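Local coordinates for SEC-C motif domain protein (Psychrobacter arcticus, PDB 2I9W) that is of unknown cellular function but binds two zinc ions through four-cysteine sites, one before and one after an NTF2-like middle region in sequence, at residues Q7-Q12 against Q27-P32; L56-Y61 against L101-H106; V117-Y122 against E134-V139. All blocks are in the same frame, centred on the assembly; numbering follows the deposited sequence.

Interaction 1. Residues Q7-Q12 against Q27-P32; sequences QTCPCQ and QDCCQP. With ZN (zinc ion), chain B.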
loop_
_atom_site.group_PDB
_atom_site.type_symbol
_atom_site.label_atom_id
_atom_site.label_comp_id
_atom_site.label_asym_id
_atom_site.label_seq_id
_atom_site.Cartn_x
_atom_site.Cartn_y
_atom_site.Cartn_z
ATOM N N GLN A 7 17.212 -5.836 10.913
ATOM C CA GLN A 7 16.212 -5.762 11.976
ATOM C C GLN A 7 14.861 -6.170 11.450
ATOM O O GLN A 7 14.680 -6.287 10.238
ATOM C CB GLN A 7 16.138 -4.367 12.571
ATOM C CG GLN A 7 17.384 -4.005 13.366
ATOM C CD GLN A 7 17.524 -4.765 14.687
ATOM O OE1 GLN A 7 16.537 -5.010 15.392
ATOM N NE2 GLN A 7 18.756 -5.108 15.034
ATOM N N THR A 8 13.951 -6.441 12.387
ATOM C CA THR A 8 12.612 -6.864 12.069
ATOM C C THR A 8 12.023 -5.915 11.012
ATOM O O THR A 8 12.086 -4.666 11.110
ATOM C CB THR A 8 11.728 -6.985 13.351
ATOM O OG1 THR A 8 12.372 -7.841 14.322
ATOM C CG2 THR A 8 10.358 -7.503 13.043
ATOM N N CYS A 9 11.469 -6.508 9.984
ATOM C CA CYS A 9 10.773 -5.727 8.965
ATOM C C CYS A 9 9.678 -4.875 9.632
ATOM O O CYS A 9 8.961 -5.360 10.508
ATOM C CB CYS A 9 10.156 -6.604 7.906
ATOM S SG CYS A 9 9.636 -5.626 6.479
ATOM N N PRO A 10 9.537 -3.601 9.245
ATOM C CA PRO A 10 8.486 -2.861 9.941
ATOM C C PRO A 10 7.122 -3.528 9.914
ATOM O O PRO A 10 6.422 -3.474 10.915
ATOM C CB PRO A 10 8.487 -1.503 9.258
ATOM C CG PRO A 10 9.855 -1.341 8.739
ATOM C CD PRO A 10 10.316 -2.727 8.354
ATOM N N CYS A 11 6.755 -4.176 8.809
ATOM C CA CYS A 11 5.413 -4.781 8.691
ATOM C C CYS A 11 5.198 -5.980 9.584
ATOM O O CYS A 11 4.060 -6.453 9.714
ATOM C CB CYS A 11 5.075 -5.164 7.247
ATOM S SG CYS A 11 5.683 -6.747 6.755
ATOM N N GLN A 12 6.288 -6.479 10.167
ATOM C CA GLN A 12 6.272 -7.636 11.046
ATOM C C GLN A 12 6.163 -7.246 12.516
ATOM O O GLN A 12 6.065 -8.126 13.367
ATOM C CB GLN A 12 7.540 -8.463 10.864
ATOM C CG GLN A 12 7.715 -8.985 9.474
ATOM C CD GLN A 12 6.938 -10.235 9.214
ATOM O OE1 GLN A 12 7.108 -11.238 9.911
ATOM N NE2 GLN A 12 6.098 -10.208 8.183
ATOM N N GLN A 27 15.349 -7.381 5.132
ATOM C CA GLN A 27 15.968 -7.990 3.949
ATOM C C GLN A 27 15.236 -9.224 3.422
ATOM O O GLN A 27 15.343 -9.566 2.238
ATOM C CB GLN A 27 17.435 -8.345 4.212
ATOM C CG GLN A 27 17.680 -9.391 5.279
ATOM C CD GLN A 27 19.185 -9.613 5.575
ATOM O OE1 GLN A 27 20.052 -8.904 5.078
ATOM N NE2 GLN A 27 19.463 -10.583 6.410
ATOM N N ASP A 28 14.508 -9.890 4.309
ATOM C CA ASP A 28 13.841 -11.142 4.006
ATOM C C ASP A 28 12.360 -10.956 3.770
ATOM O O ASP A 28 11.656 -11.940 3.595
ATOM C CB ASP A 28 14.029 -12.123 5.180
ATOM C CG ASP A 28 15.451 -12.552 5.342
ATOM O OD1 ASP A 28 16.086 -12.777 4.294
ATOM O OD2 ASP A 28 15.910 -12.632 6.494
ATOM N N CYS A 29 11.882 -9.711 3.822
ATOM C CA CYS A 29 10.446 -9.406 3.748
ATOM C C CYS A 29 10.179 -8.294 2.703
ATOM O O CYS A 29 10.103 -8.591 1.511
ATOM C CB CYS A 29 9.888 -9.063 5.150
ATOM S SG CYS A 29 8.078 -8.896 5.245
ATOM N N CYS A 30 10.111 -7.013 3.130
ATOM C CA CYS A 30 9.705 -5.936 2.235
ATOM C C CYS A 30 10.851 -5.388 1.362
ATOM O O CYS A 30 10.601 -4.799 0.300
ATOM C CB CYS A 30 9.094 -4.822 3.088
ATOM S SG CYS A 30 7.395 -5.177 3.726
ATOM N N GLN A 31 12.111 -5.543 1.812
ATOM C CA GLN A 31 13.217 -4.854 1.138
ATOM C C GLN A 31 13.318 -5.219 -0.354
ATOM O O GLN A 31 13.519 -4.359 -1.166
ATOM C CB GLN A 31 14.549 -5.104 1.848
ATOM C CG GLN A 31 15.649 -4.302 1.246
ATOM C CD GLN A 31 16.956 -4.484 1.986
ATOM O OE1 GLN A 31 17.046 -5.218 2.967
ATOM N NE2 GLN A 31 17.969 -3.802 1.518
ATOM N N PRO A 32 13.158 -6.512 -0.726
ATOM C CA PRO A 32 13.209 -6.823 -2.163
ATOM C C PRO A 32 12.216 -6.043 -3.064
ATOM O O PRO A 32 12.515 -5.739 -4.226
ATOM C CB PRO A 32 12.915 -8.340 -2.194
ATOM C CG PRO A 32 13.339 -8.813 -0.840
ATOM C CD PRO A 32 12.961 -7.716 0.100
HETATM ZN ZN ZN B . 7.738 -6.615 5.565
#
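Cys9 and Cys11 face Cys29 and Cys30 across one zinc ion, which all four SG atoms grip. Zinc lies 2.3 Å from Cys9 SG and 2.4 Å from Cys11 SG, while Cys29 SG (2.3 Å from zinc) and Cys30 SG (2.4 Å from zinc) complete the shell. Cysteine suits this place because its soft, readily ionised sulfur bonds zinc at the end of a short side chain with a single torsion to set. The two sulfurs of the first pair reach the metal by different routes: Cys9 SG is anti to its backbone N (chi1 -167°), whereas Cys11 SG sits between backbone N and carbonyl carbon (chi1 85°).

Hydrogen bonding adds little across the contact. Cys30 N makes one weak bond of 3.7 Å to Cys9 SG, which may help to stabilise the negative charge on that thiolate. Within 7-12, Gln12 N donates to Cys9 O at 2.9 Å, closing the tight turn that brings both cysteines to the same ion.

Van der Waals contact fills in the rest. Cys9 SG lies 3.5 Å from Cys30 CB, and Gln12 NE2 comes to 3.8 Å from Cys29 SG, while Gln12 OE1 accepts from Leu24 N. Ser62 of helix 53-66 touches both Cys9 and Cys30. A Cys-X-Cys pair joined through zinc to a later Cys-Cys pair forms the metal site of the YchJ N-terminal zinc-binding domain.

Interaction 2. Residues L56-Y61 against L101-H106; sequences LMRTRY and LEVVAH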
loop_
_atom_site.group_PDB
_atom_site.type_symbol
_atom_site.label_atom_id
_atom_site.label_comp_id
_atom_site.label_asym_id
_atom_site.label_seq_id
_atom_site.Cartn_x
_atom_site.Cartn_y
_atom_site.Cartn_z
ATOM N N LEU A 56 1.053 -6.042 -0.958
ATOM C CA LEU A 56 1.313 -4.647 -1.312
ATOM C C LEU A 56 1.137 -3.664 -0.138
ATOM O O LEU A 56 1.997 -2.811 0.111
ATOM C CB LEU A 56 0.478 -4.192 -2.522
ATOM C CG LEU A 56 0.846 -2.802 -3.102
ATOM C CD1 LEU A 56 2.266 -2.839 -3.765
ATOM C CD2 LEU A 56 -0.221 -2.266 -4.052
HETATM N N MSE A 57 0.049 -3.836 0.608
HETATM C CA MSE A 57 -0.268 -2.986 1.728
HETATM C C MSE A 57 0.869 -3.025 2.761
HETATM O O MSE A 57 1.270 -1.989 3.307
HETATM C CB MSE A 57 -1.611 -3.446 2.295
HETATM C CG MSE A 57 -2.187 -2.616 3.406
HETATM SE SE MSE A 57 -1.352 -2.972 5.116
HETATM C CE MSE A 57 -1.176 -4.897 5.037
ATOM N N ARG A 58 1.384 -4.232 3.044
ATOM C CA ARG A 58 2.517 -4.378 3.980
ATOM C C ARG A 58 3.729 -3.619 3.502
ATOM O O ARG A 58 4.371 -2.889 4.269
ATOM C CB ARG A 58 2.891 -5.846 4.170
ATOM C CG ARG A 58 1.937 -6.568 5.046
ATOM C CD ARG A 58 2.178 -8.065 4.981
ATOM N NE ARG A 58 1.315 -8.812 5.892
ATOM C CZ ARG A 58 1.505 -8.927 7.208
ATOM N NH1 ARG A 58 2.531 -8.340 7.829
ATOM N NH2 ARG A 58 0.651 -9.653 7.917
ATOM N N THR A 59 4.062 -3.799 2.229
ATOM C CA THR A 59 5.219 -3.050 1.652
ATOM C C THR A 59 5.001 -1.539 1.714
ATOM O O THR A 59 5.954 -0.799 1.915
ATOM C CB THR A 59 5.579 -3.495 0.184
ATOM O OG1 THR A 59 4.482 -3.165 -0.711
ATOM C CG2 THR A 59 5.939 -5.003 0.145
ATOM N N ARG A 60 3.770 -1.072 1.534
ATOM C CA ARG A 60 3.517 0.377 1.674
ATOM C C ARG A 60 3.722 0.884 3.115
ATOM O O ARG A 60 4.352 1.886 3.352
ATOM C CB ARG A 60 2.148 0.751 1.108
ATOM C CG ARG A 60 1.986 0.561 -0.420
ATOM C CD ARG A 60 0.517 0.823 -0.846
ATOM N NE ARG A 60 -0.015 2.113 -0.359
ATOM C CZ ARG A 60 0.186 3.297 -0.930
ATOM N NH1 ARG A 60 0.907 3.395 -2.045
ATOM N NH2 ARG A 60 -0.350 4.385 -0.380
ATOM N N TYR A 61 3.164 0.159 4.078
ATOM C CA TYR A 61 3.387 0.457 5.491
ATOM C C TYR A 61 4.894 0.562 5.813
ATOM O O TYR A 61 5.354 1.523 6.398
ATOM C CB TYR A 61 2.730 -0.616 6.376
ATOM C CG TYR A 61 3.113 -0.392 7.804
ATOM C CD1 TYR A 61 2.490 0.564 8.544
ATOM C CD2 TYR A 61 4.159 -1.104 8.380
ATOM C CE1 TYR A 61 2.882 0.850 9.867
ATOM C CE2 TYR A 61 4.575 -0.841 9.673
ATOM C CZ TYR A 61 3.930 0.155 10.424
ATOM O OH TYR A 61 4.308 0.418 11.726
ATOM N N LEU A 101 1.922 -2.737 12.747
ATOM C CA LEU A 101 0.867 -3.098 11.799
ATOM C C LEU A 101 0.142 -4.368 12.215
ATOM O O LEU A 101 0.776 -5.362 12.588
ATOM C CB LEU A 101 1.459 -3.302 10.391
ATOM C CG LEU A 101 0.444 -3.658 9.287
ATOM C CD1 LEU A 101 -0.480 -2.433 9.028
ATOM C CD2 LEU A 101 1.161 -4.199 7.994
ATOM N N GLU A 102 -1.184 -4.310 12.182
ATOM C CA GLU A 102 -2.031 -5.474 12.353
ATOM C C GLU A 102 -2.933 -5.598 11.133
ATOM O O GLU A 102 -3.788 -4.740 10.890
ATOM C CB GLU A 102 -2.883 -5.297 13.594
ATOM C CG GLU A 102 -3.883 -6.408 13.817
ATOM C CD GLU A 102 -4.767 -6.197 15.056
ATOM O OE1 GLU A 102 -4.769 -5.087 15.660
ATOM O OE2 GLU A 102 -5.430 -7.177 15.439
ATOM N N VAL A 103 -2.792 -6.692 10.386
ATOM C CA VAL A 103 -3.672 -6.934 9.253
ATOM C C VAL A 103 -4.887 -7.681 9.832
ATOM O O VAL A 103 -4.762 -8.798 10.396
ATOM C CB VAL A 103 -2.970 -7.682 8.053
ATOM C CG1 VAL A 103 -4.006 -7.990 6.965
ATOM C CG2 VAL A 103 -1.805 -6.887 7.471
ATOM N N VAL A 104 -6.040 -7.023 9.748
ATOM C CA VAL A 104 -7.297 -7.577 10.258
ATOM C C VAL A 104 -7.895 -8.567 9.259
ATOM O O VAL A 104 -8.348 -9.674 9.647
ATOM C CB VAL A 104 -8.285 -6.467 10.612
ATOM C CG1 VAL A 104 -9.661 -7.058 11.039
ATOM C CG2 VAL A 104 -7.688 -5.538 11.677
ATOM N N ALA A 105 -7.911 -8.226 7.976
ATOM C CA ALA A 105 -8.608 -9.069 6.991
ATOM C C ALA A 105 -8.121 -8.722 5.610
ATOM O O ALA A 105 -7.726 -7.586 5.354
ATOM C CB ALA A 105 -10.135 -8.876 7.073
ATOM N N HIS A 106 -8.125 -9.728 4.747
ATOM C CA HIS A 106 -7.740 -9.599 3.342
ATOM C C HIS A 106 -8.848 -10.215 2.506
ATOM O O HIS A 106 -9.283 -11.365 2.769
ATOM C CB HIS A 106 -6.414 -10.320 3.121
ATOM C CG HIS A 106 -5.932 -10.295 1.716
ATOM N ND1 HIS A 106 -5.269 -11.357 1.142
ATOM C CD2 HIS A 106 -6.061 -9.357 0.746
ATOM C CE1 HIS A 106 -4.992 -11.064 -0.113
ATOM N NE2 HIS A 106 -5.463 -9.859 -0.382
HETATM O O HOH W 1 -0.603 -8.496 10.531
#
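Leu101 presents its CB to the face of the Tyr61 ring, 4.0 Å from the ring centroid and 10° off the normal, a CH-pi contact over the centre. The two side chains slide past each other in opposite directions. Leu101 CG stands anti to the backbone N (chi1 -179°), and the branch beyond it carries CD2 to 3.8 Å from CE of Met57, a selenomethionine here, and to 3.9 Å from Arg58 CG. Met57 meets both Leu101 and Val103 tip to tip. Tyr61 suits its place by offering a flat face to Leu101 CB, while buried Leu101 and Met57 supply a branched and a flexible apolar tip.

Arg58, modelled in two conformers, spans the margin of this apolar patch. Its methylene part packs on Leu101, while Val103 CG2 lies over one face of the guanidinium, 3.7 Å from Arg58 NH2. A long side chain suits this place, greasy along its length and polar at its tip. A water accepts from Val103 N at 2.8 Å and, in the conformer described, weakly from Arg58 NH2, a tenuous link from strand to helix.

In the next shell, Glu54, one turn earlier on the helix, forms a salt bridge with Arg58 NE and helps to fix the guanidinium. Leu101 also touches Phe119, and Met57 touches Val117, both on the adjoining strand 114-125. The helix and strand segments run nearly antiparallel, at 162°, with axes 10.4 Å apart. A helix laid over a curved antiparallel sheet in this way is characteristic of the NTF2-like, cystatin-like fold.

Interaction 3. Residues V117-Y122 against E134-V139; sequences VEFKAY and ELSTFV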
loop_
_atom_site.group_PDB
_atom_site.type_symbol
_atom_site.label_atom_id
_atom_site.label_comp_id
_atom_site.label_asym_id
_atom_site.label_seq_id
_atom_site.Cartn_x
_atom_site.Cartn_y
_atom_site.Cartn_z
ATOM N N VAL A 117 -8.011 -4.805 1.901
ATOM C CA VAL A 117 -7.203 -5.139 3.076
ATOM C C VAL A 117 -7.664 -4.179 4.174
ATOM O O VAL A 117 -7.615 -2.936 4.005
ATOM C CB VAL A 117 -5.699 -4.891 2.837
ATOM C CG1 VAL A 117 -4.864 -5.283 4.074
ATOM C CG2 VAL A 117 -5.231 -5.615 1.558
ATOM N N GLU A 118 -8.080 -4.752 5.304
ATOM C CA GLU A 118 -8.455 -4.010 6.515
ATOM C C GLU A 118 -7.274 -4.165 7.467
ATOM O O GLU A 118 -6.801 -5.276 7.697
ATOM C CB GLU A 118 -9.716 -4.612 7.149
ATOM C CG GLU A 118 -10.160 -3.942 8.431
ATOM C CD GLU A 118 -11.323 -4.604 9.133
ATOM O OE1 GLU A 118 -11.951 -5.536 8.579
ATOM O OE2 GLU A 118 -11.604 -4.190 10.286
ATOM N N PHE A 119 -6.817 -3.064 8.035
ATOM C CA PHE A 119 -5.662 -3.104 8.919
ATOM C C PHE A 119 -5.665 -1.987 9.955
ATOM O O PHE A 119 -6.428 -1.005 9.844
ATOM C CB PHE A 119 -4.388 -3.043 8.071
ATOM C CG PHE A 119 -4.216 -1.740 7.356
ATOM C CD1 PHE A 119 -4.764 -1.549 6.086
ATOM C CD2 PHE A 119 -3.537 -0.685 7.945
ATOM C CE1 PHE A 119 -4.597 -0.333 5.444
ATOM C CE2 PHE A 119 -3.378 0.570 7.280
ATOM C CZ PHE A 119 -3.890 0.717 6.022
ATOM N N LYS A 120 -4.848 -2.156 10.987
ATOM C CA LYS A 120 -4.600 -1.124 11.967
ATOM C C LYS A 120 -3.132 -0.762 11.911
ATOM O O LYS A 120 -2.258 -1.634 12.055
ATOM C CB LYS A 120 -4.962 -1.610 13.377
ATOM C CG LYS A 120 -6.441 -1.846 13.545
ATOM C CD LYS A 120 -6.844 -2.319 14.926
ATOM C CE LYS A 120 -8.349 -2.535 14.927
ATOM N NZ LYS A 120 -8.932 -2.745 16.275
ATOM N N ALA A 121 -2.868 0.507 11.662
ATOM C CA ALA A 121 -1.498 1.035 11.688
ATOM C C ALA A 121 -1.289 1.814 12.978
ATOM O O ALA A 121 -1.976 2.808 13.226
ATOM C CB ALA A 121 -1.241 1.948 10.489
ATOM N N TYR A 122 -0.335 1.367 13.808
ATOM C CA TYR A 122 -0.203 1.881 15.151
ATOM C C TYR A 122 0.796 2.998 15.178
ATOM O O TYR A 122 1.727 3.015 14.398
ATOM C CB TYR A 122 0.244 0.780 16.134
ATOM C CG TYR A 122 -0.826 -0.258 16.378
ATOM C CD1 TYR A 122 -1.001 -1.310 15.497
ATOM C CD2 TYR A 122 -1.636 -0.205 17.511
ATOM C CE1 TYR A 122 -1.986 -2.304 15.711
ATOM C CE2 TYR A 122 -2.647 -1.177 17.721
ATOM C CZ TYR A 122 -2.802 -2.218 16.806
ATOM O OH TYR A 122 -3.758 -3.192 17.029
ATOM N N GLU A 134 -8.170 1.156 9.088
ATOM C CA GLU A 134 -8.324 1.522 7.718
ATOM C C GLU A 134 -8.879 0.344 6.931
ATOM O O GLU A 134 -8.624 -0.815 7.250
ATOM C CB GLU A 134 -6.959 1.933 7.160
ATOM C CG GLU A 134 -6.229 3.065 7.877
ATOM C CD GLU A 134 -6.820 4.451 7.628
ATOM O OE1 GLU A 134 -7.461 4.667 6.575
ATOM O OE2 GLU A 134 -6.619 5.340 8.489
ATOM N N LEU A 135 -9.715 0.647 5.921
ATOM C CA LEU A 135 -10.085 -0.327 4.911
ATOM C C LEU A 135 -9.639 0.215 3.550
ATOM O O LEU A 135 -10.216 1.188 3.048
ATOM C CB LEU A 135 -11.593 -0.584 4.901
ATOM C CG LEU A 135 -12.138 -1.606 3.877
ATOM C CD1 LEU A 135 -11.541 -3.003 4.138
ATOM C CD2 LEU A 135 -13.692 -1.671 3.856
ATOM N N SER A 136 -8.613 -0.399 2.980
ATOM C CA SER A 136 -8.013 0.077 1.736
ATOM C C SER A 136 -8.385 -0.829 0.558
ATOM O O SER A 136 -8.477 -2.100 0.691
ATOM C CB SER A 136 -6.513 0.133 1.903
ATOM O OG SER A 136 -6.186 1.247 2.729
ATOM N N THR A 137 -8.557 -0.185 -0.606
ATOM C CA THR A 137 -8.912 -0.847 -1.813
ATOM C C THR A 137 -7.804 -0.737 -2.839
ATOM O O THR A 137 -7.124 0.313 -2.959
ATOM C CB THR A 137 -10.221 -0.312 -2.439
ATOM O OG1 THR A 137 -11.256 -0.340 -1.441
ATOM C CG2 THR A 137 -10.614 -1.202 -3.636
ATOM N N PHE A 138 -7.640 -1.842 -3.536
ATOM C CA PHE A 138 -6.580 -2.019 -4.518
ATOM C C PHE A 138 -7.170 -2.527 -5.827
ATOM O O PHE A 138 -8.178 -3.235 -5.848
ATOM C CB PHE A 138 -5.535 -2.995 -3.997
ATOM C CG PHE A 138 -4.938 -2.595 -2.665
ATOM C CD1 PHE A 138 -5.620 -2.860 -1.487
ATOM C CD2 PHE A 138 -3.742 -1.916 -2.621
ATOM C CE1 PHE A 138 -5.109 -2.496 -0.283
ATOM C CE2 PHE A 138 -3.216 -1.566 -1.392
ATOM C CZ PHE A 138 -3.947 -1.844 -0.241
ATOM N N VAL A 139 -6.501 -2.177 -6.931
ATOM C CA VAL A 139 -6.915 -2.621 -8.265
ATOM C C VAL A 139 -5.726 -3.289 -8.934
ATOM O O VAL A 139 -4.589 -2.832 -8.792
ATOM C CB VAL A 139 -7.501 -1.479 -9.145
ATOM C CG1 VAL A 139 -6.455 -0.422 -9.491
ATOM C CG2 VAL A 139 -8.164 -2.061 -10.409
#
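In the β hairpin of strands 114-125 and 128-142, the Phe119 ring carries Glu134 CB over one face and has Ser136 OG at its edge, near the ring plane. Glu134 CB stands 3.8 Å from the ring centroid, displaced toward the rim, in a CH-pi contact; Ser136 OG lies 3.5 Å from Phe119 CE1. A chi1 of 66° sets Phe119 CG between its backbone N and carbonyl carbon. A second ring, that of Phe138, is met obliquely by Val117 CG2, 3.6 Å from Phe138 CE1.

The hairpin belongs to the antiparallel sheet of the NTF2-like domain. Val117 with Ser136 and Phe119 with Glu134 are hydrogen-bonded pairs, each closed by two backbone bonds. Their side chains share a sheet face, and there Val117 and Phe138 touch Met57 of helix 53-66. Branched Val117 and broad Phe138 suit that buried, helix-covered part. Toward Glu134 the same face is less enclosed, and the glutamate lends its aliphatic CB and CG to the Phe119 ring while its carboxylate turns from the strand.

On the other face the non-hydrogen-bonded pair is Glu118 with Leu135, where Leu135 CD1 packs 3.9 Å from Glu118 CB and Glu118 OE2 bonds His133 NE2. Between the two bonded pairs, Glu118 CA makes a bent CA-H...O contact with Glu134 O, 3.3 Å away.

Along the chain the three contacts follow in series, from zinc site to helix-sheet layer to hairpin. Interactions 2 and 3 have centres 6 Å apart and share one antiparallel sheet, in which strands 97-107 and 114-125 are neighbours; Glu102 O to Lys120 N and Glu102 OE1 to Tyr122 OH are probable hydrogen bonds between them. Interaction 1 lies about 13 Å from interaction 2, centre to centre, and touches it where Arg58 and Tyr61 of helix 53-66 meet the zinc loops. Interactions 1 and 3 stay about 8 Å apart at their nearest atoms. Helix 53-66 is therefore the shared element, in contact with both the N-terminal zinc site and the NTF2-like sheet.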